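Local structure of ORF14 (Streptomyces clavuligerus, 2WPX) at residues 264-269 with 315-320; 180-185 with 281-286. The protein probably acts as an acyltransferase of the tandem GNAT type in the clavulanic acid pathway, and binds acetyl-coenzyme A. One frame throughout, in Å; residues are numbered along the deposited sequence.

Contact 1: 264-269 with 315-320; sequences ALQGMT and AVNAAL
Gln266 and Asn317 meet through their side-chain amides, and this one pair makes the contact. Gln266 sits on strand 263-271 and Asn317 on helix 311-319. Both belong to the second GNAT-like half of the chain. The Gln266 side chain leaves the strand on the side of the helix. Its CG stands anti to the backbone N (chi1 -178°), and the chain stays extended as far as CD. CB, CG and CD therefore run out from the strand toward the helix, and the side chain touches Val302 and Phe322 on the way. CD begins the amide, whose plane is turned by the third torsion (chi3 -91°). The amide runs beside the side chain of Lys285. NE2 is the atom that reaches the helix. It gives a weak hydrogen bond to Asn317 OD1 at 3.1 Å, bent to 134° at the hydrogen. Asn317 comes from the opposite direction, and the two amide planes are 28° apart. Lys285 CE is modelled too close to Asn317 OD1 and also lies very near Gln266 NE2, so the weak bond and its angle are tentative. Asn317 ND2 also has a weak hydrogen bond to Asn306 OD1. At the base of the side chain, the Gln266 backbone is tied to strand 301-307 through Glu303, and its O is hydrogen-bonded to Thr304 OG1. The contact is buried and joins two neutral amides. It implies a polar link between sheet and helix that rests on one weak, bent bond, with no charge on either partner.

Contact 2: 180-185 with 281-286; sequences YSLVTW and GTLLKL
Leu182 packs against Leu283 and Leu284, joining the edge strand 180-185 to helix 280-295. This is strand-to-helix packing in the second GNAT-like half. The helix follows strand 263-271 and leads to strand 301-307, as the long helix after the fourth strand does in the GNAT fold. All the touching is done by leucine methyls. Leu182 and Leu283 meet tip to tip through both branches, and on one of them CD1 of Leu182 is 4.1 Å from CD1 of Leu283. Leu284 arrives differently. It slides past Leu182 in the opposite direction and touches it with CD2. With CG anti to the backbone N (chi1 163°), the Leu283 side chain extends toward the strand, and its methyls meet those of Leu182. In Leu182 and Leu284 the first torsion is the other one: CG lies beside the backbone N and anti to the carbonyl carbon (chi1 -77° in both).

Further out, Leu182 and Leu284 both touch Thr238 of strand 234-242, and Leu284 also packs on Ala240 of that strand. The edge strand pairs with the same strand through backbone hydrogen bonds of Ser181 with Val241 and of Val183 with Gly239. The two residues flanking Leu182 thus fix its backbone beside strand 234-242, while its own side chain turns to the helix. There its CD2 methyl is shared by both helix residues: Leu182 CD2 lies 3.8 Å from Leu283 CD2 and 4.1 Å from Leu284 CD2.

How the contacts relate
Contacts 1 and 2 lie in the same half of the protein, with centres about 13 Å apart, and helix 280-295 connects them. Leu283 and Leu284 of this helix serve contact 2, and Lys285, the next residue, reaches the residues of contact 1. Lys285 NZ probably forms a hydrogen bond with Thr269 OG1 at 2.9 Å, and Lys285 CB packs 3.5 Å from Leu320 CD2. Strand 263-271 and helix 311-319 are thereby both tied to the helix that faces the edge strand. Acetyl-coenzyme A is bound elsewhere, by residues between 90 and 145 in the first half. Both contacts lie away from that pocket; one is a weak polar link, the other apolar packing.

Contact 1: 264-269 with 315-320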
loop_
_atom_site.group_PDB
_atom_site.type_symbol
_atom_site.label_atom_id
_atom_site.label_comp_id
_atom_site.label_asym_id
_atom_site.label_seq_id
_atom_site.Cartn_x
_atom_site.Cartn_y
_atom_site.Cartn_z
ATOM N N ALA A 264 4.763 11.406 1.575
ATOM C CA ALA A 264 5.550 10.430 0.838
ATOM C C ALA A 264 5.396 9.082 1.508
ATOM O O ALA A 264 4.920 8.972 2.641
ATOM C CB ALA A 264 7.032 10.893 0.713
ATOM N N LEU A 265 5.700 8.041 0.772
ATOM C CA LEU A 265 5.496 6.682 1.306
ATOM C C LEU A 265 6.861 5.975 1.407
ATOM O O LEU A 265 7.613 5.936 0.457
ATOM C CB LEU A 265 4.464 5.945 0.445
ATOM C CG LEU A 265 3.942 4.532 0.695
ATOM C CD1 LEU A 265 5.043 3.496 0.560
ATOM C CD2 LEU A 265 3.205 4.393 2.047
ATOM N N GLN A 266 7.207 5.489 2.593
ATOM C CA GLN A 266 8.428 4.704 2.769
ATOM C C GLN A 266 8.083 3.288 2.587
ATOM O O GLN A 266 7.208 2.774 3.269
ATOM C CB GLN A 266 9.030 4.891 4.162
ATOM C CG GLN A 266 10.352 4.121 4.391
ATOM C CD GLN A 266 10.954 4.397 5.767
ATOM O OE1 GLN A 266 11.765 5.321 5.910
ATOM N NE2 GLN A 266 10.548 3.610 6.797
ATOM N N GLY A 267 8.758 2.628 1.653
ATOM C CA GLY A 267 8.465 1.213 1.387
ATOM C C GLY A 267 9.393 0.288 2.173
ATOM O O GLY A 267 10.096 0.712 3.092
ATOM N N MET A 268 9.428 -0.979 1.810
ATOM C CA MET A 268 10.236 -1.905 2.583
ATOM C C MET A 268 11.760 -1.639 2.584
ATOM O O MET A 268 12.346 -1.204 1.595
ATOM C CB MET A 268 9.897 -3.362 2.236
ATOM C CG MET A 268 9.772 -3.638 0.715
ATOM S SD MET A 268 9.360 -5.386 0.367
ATOM C CE MET A 268 7.576 -5.285 0.067
ATOM N N THR A 269 12.378 -1.858 3.736
ATOM C CA THR A 269 13.812 -1.907 3.815
ATOM C C THR A 269 14.124 -3.341 4.067
ATOM O O THR A 269 13.643 -3.897 5.044
ATOM C CB THR A 269 14.303 -1.059 4.997
ATOM O OG1 THR A 269 13.749 0.269 4.869
ATOM C CG2 THR A 269 15.840 -0.971 5.043
ATOM N N ALA A 315 11.915 -1.585 15.355
ATOM C CA ALA A 315 12.935 -0.943 16.190
ATOM C C ALA A 315 13.696 0.109 15.388
ATOM O O ALA A 315 13.944 1.212 15.850
ATOM C CB ALA A 315 13.853 -1.985 16.737
ATOM N N VAL A 316 14.009 -0.188 14.141
ATOM C CA VAL A 316 14.606 0.845 13.306
ATOM C C VAL A 316 13.721 2.044 13.007
ATOM O O VAL A 316 14.197 3.188 13.038
ATOM C CB VAL A 316 15.138 0.271 12.025
ATOM C CG1 VAL A 316 15.655 1.398 11.137
ATOM C CG2 VAL A 316 16.304 -0.683 12.378
ATOM N N ASN A 317 12.449 1.810 12.725
ATOM C CA ASN A 317 11.553 2.883 12.330
ATOM C C ASN A 317 11.322 3.830 13.507
ATOM O O ASN A 317 11.429 5.045 13.337
ATOM C CB ASN A 317 10.218 2.329 11.756
ATOM C CG ASN A 317 10.354 1.890 10.323
ATOM O OD1 ASN A 317 11.180 2.443 9.589
ATOM N ND2 ASN A 317 9.592 0.858 9.917
ATOM N N ALA A 318 11.096 3.245 14.692
ATOM C CA ALA A 318 10.900 3.980 15.942
ATOM C C ALA A 318 12.071 4.873 16.291
ATOM O O ALA A 318 11.877 6.074 16.577
ATOM C CB ALA A 318 10.590 3.006 17.137
ATOM N N ALA A 319 13.286 4.319 16.261
ATOM C CA ALA A 319 14.518 5.148 16.489
ATOM C C ALA A 319 14.481 6.348 15.585
ATOM O O ALA A 319 15.073 7.358 15.884
ATOM C CB ALA A 319 15.815 4.352 16.176
ATOM N N LEU A 320 13.827 6.227 14.446
ATOM C CA LEU A 320 13.921 7.305 13.463
ATOM C C LEU A 320 12.792 8.334 13.652
ATOM O O LEU A 320 12.695 9.279 12.883
ATOM C CB LEU A 320 13.835 6.741 12.039
ATOM C CG LEU A 320 15.142 6.399 11.301
ATOM C CD1 LEU A 320 15.926 5.452 12.157
ATOM C CD2 LEU A 320 14.867 5.794 9.949
#

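Contact 2: 180-185 with 281-286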
loop_
_atom_site.group_PDB
_atom_site.type_symbol
_atom_site.label_atom_id
_atom_site.label_comp_id
_atom_site.label_asym_id
_atom_site.label_seq_id
_atom_site.Cartn_x
_atom_site.Cartn_y
_atom_site.Cartn_z
ATOM N N TYR A 180 31.554 -1.863 2.733
ATOM C CA TYR A 180 30.282 -1.518 2.022
ATOM C C TYR A 180 30.306 -0.244 1.184
ATOM O O TYR A 180 31.102 0.621 1.428
ATOM C CB TYR A 180 29.094 -1.478 2.989
ATOM C CG TYR A 180 28.885 -2.808 3.671
ATOM C CD1 TYR A 180 29.600 -3.141 4.832
ATOM C CD2 TYR A 180 28.005 -3.753 3.131
ATOM C CE1 TYR A 180 29.429 -4.372 5.445
ATOM C CE2 TYR A 180 27.838 -4.979 3.718
ATOM C CZ TYR A 180 28.550 -5.284 4.881
ATOM O OH TYR A 180 28.348 -6.504 5.481
ATOM N N SER A 181 29.440 -0.129 0.183
ATOM C CA SER A 181 29.202 1.209 -0.358
ATOM C C SER A 181 27.752 1.472 -0.679
ATOM O O SER A 181 27.002 0.571 -1.050
ATOM C CB SER A 181 30.091 1.499 -1.549
ATOM O OG SER A 181 30.071 0.385 -2.370
ATOM N N LEU A 182 27.366 2.732 -0.540
ATOM C CA LEU A 182 26.001 3.160 -0.799
ATOM C C LEU A 182 25.815 3.404 -2.270
ATOM O O LEU A 182 26.649 4.057 -2.873
ATOM C CB LEU A 182 25.790 4.471 -0.088
ATOM C CG LEU A 182 25.609 4.126 1.376
ATOM C CD1 LEU A 182 25.078 5.358 2.054
ATOM C CD2 LEU A 182 24.575 2.999 1.515
ATOM N N VAL A 183 24.738 2.883 -2.847
ATOM C CA VAL A 183 24.296 3.312 -4.205
ATOM C C VAL A 183 22.829 3.846 -4.166
ATOM O O VAL A 183 22.015 3.445 -3.292
ATOM C CB VAL A 183 24.446 2.134 -5.238
ATOM C CG1 VAL A 183 23.422 1.018 -4.939
ATOM C CG2 VAL A 183 24.297 2.598 -6.691
ATOM N N THR A 184 22.481 4.728 -5.102
ATOM C CA THR A 184 21.120 5.303 -5.192
ATOM C C THR A 184 20.642 5.230 -6.623
ATOM O O THR A 184 21.448 5.289 -7.564
ATOM C CB THR A 184 21.060 6.810 -4.774
ATOM O OG1 THR A 184 21.871 7.604 -5.677
ATOM C CG2 THR A 184 21.544 6.995 -3.340
ATOM N N TRP A 185 19.334 5.118 -6.799
ATOM C CA TRP A 185 18.725 5.229 -8.127
ATOM C C TRP A 185 17.234 5.635 -8.006
ATOM O O TRP A 185 16.617 5.433 -6.946
ATOM C CB TRP A 185 18.874 3.908 -8.867
ATOM C CG TRP A 185 18.119 2.780 -8.302
ATOM C CD1 TRP A 185 16.808 2.502 -8.493
ATOM C CD2 TRP A 185 18.627 1.724 -7.473
ATOM N NE1 TRP A 185 16.461 1.336 -7.877
ATOM C CE2 TRP A 185 17.558 0.836 -7.236
ATOM C CE3 TRP A 185 19.880 1.438 -6.923
ATOM C CZ2 TRP A 185 17.693 -0.302 -6.455
ATOM C CZ3 TRP A 185 20.019 0.307 -6.159
ATOM C CH2 TRP A 185 18.922 -0.555 -5.929
ATOM N N GLY A 281 19.990 -1.237 8.037
ATOM C CA GLY A 281 18.618 -0.686 7.903
ATOM C C GLY A 281 18.480 0.766 8.330
ATOM O O GLY A 281 17.780 1.552 7.689
ATOM N N THR A 282 19.124 1.122 9.447
ATOM C CA THR A 282 19.204 2.522 9.830
ATOM C C THR A 282 19.964 3.343 8.790
ATOM O O THR A 282 19.541 4.399 8.409
ATOM C CB THR A 282 19.822 2.674 11.225
ATOM O OG1 THR A 282 18.972 1.990 12.164
ATOM C CG2 THR A 282 19.873 4.137 11.622
ATOM N N LEU A 283 21.093 2.849 8.317
ATOM C CA LEU A 283 21.889 3.642 7.394
ATOM C C LEU A 283 21.090 3.856 6.123
ATOM O O LEU A 283 21.001 4.951 5.626
ATOM C CB LEU A 283 23.192 2.925 7.044
ATOM C CG LEU A 283 23.879 3.471 5.791
ATOM C CD1 LEU A 283 24.505 4.826 6.073
ATOM C CD2 LEU A 283 24.914 2.486 5.297
ATOM N N LEU A 284 20.515 2.779 5.595
ATOM C CA LEU A 284 19.697 2.823 4.408
ATOM C C LEU A 284 18.480 3.809 4.519
ATOM O O LEU A 284 18.279 4.635 3.642
ATOM C CB LEU A 284 19.284 1.394 4.014
ATOM C CG LEU A 284 20.390 0.584 3.325
ATOM C CD1 LEU A 284 19.893 -0.817 3.032
ATOM C CD2 LEU A 284 20.912 1.233 2.010
ATOM N N LYS A 285 17.701 3.757 5.591
ATOM C CA LYS A 285 16.546 4.674 5.681
ATOM C C LYS A 285 16.944 6.124 5.748
ATOM O O LYS A 285 16.294 6.977 5.119
ATOM C CB LYS A 285 15.622 4.354 6.855
ATOM C CG LYS A 285 14.921 3.060 6.708
ATOM C CD LYS A 285 14.258 2.770 8.026
ATOM C CE LYS A 285 12.913 2.098 7.823
ATOM N NZ LYS A 285 13.241 0.693 7.686
ATOM N N LEU A 286 18.025 6.403 6.488
ATOM C CA LEU A 286 18.465 7.773 6.661
ATOM C C LEU A 286 19.105 8.280 5.396
ATOM O O LEU A 286 18.838 9.418 5.002
ATOM C CB LEU A 286 19.417 7.918 7.823
ATOM C CG LEU A 286 18.690 7.921 9.154
ATOM C CD1 LEU A 286 19.764 7.755 10.186
ATOM C CD2 LEU A 286 17.944 9.234 9.374
#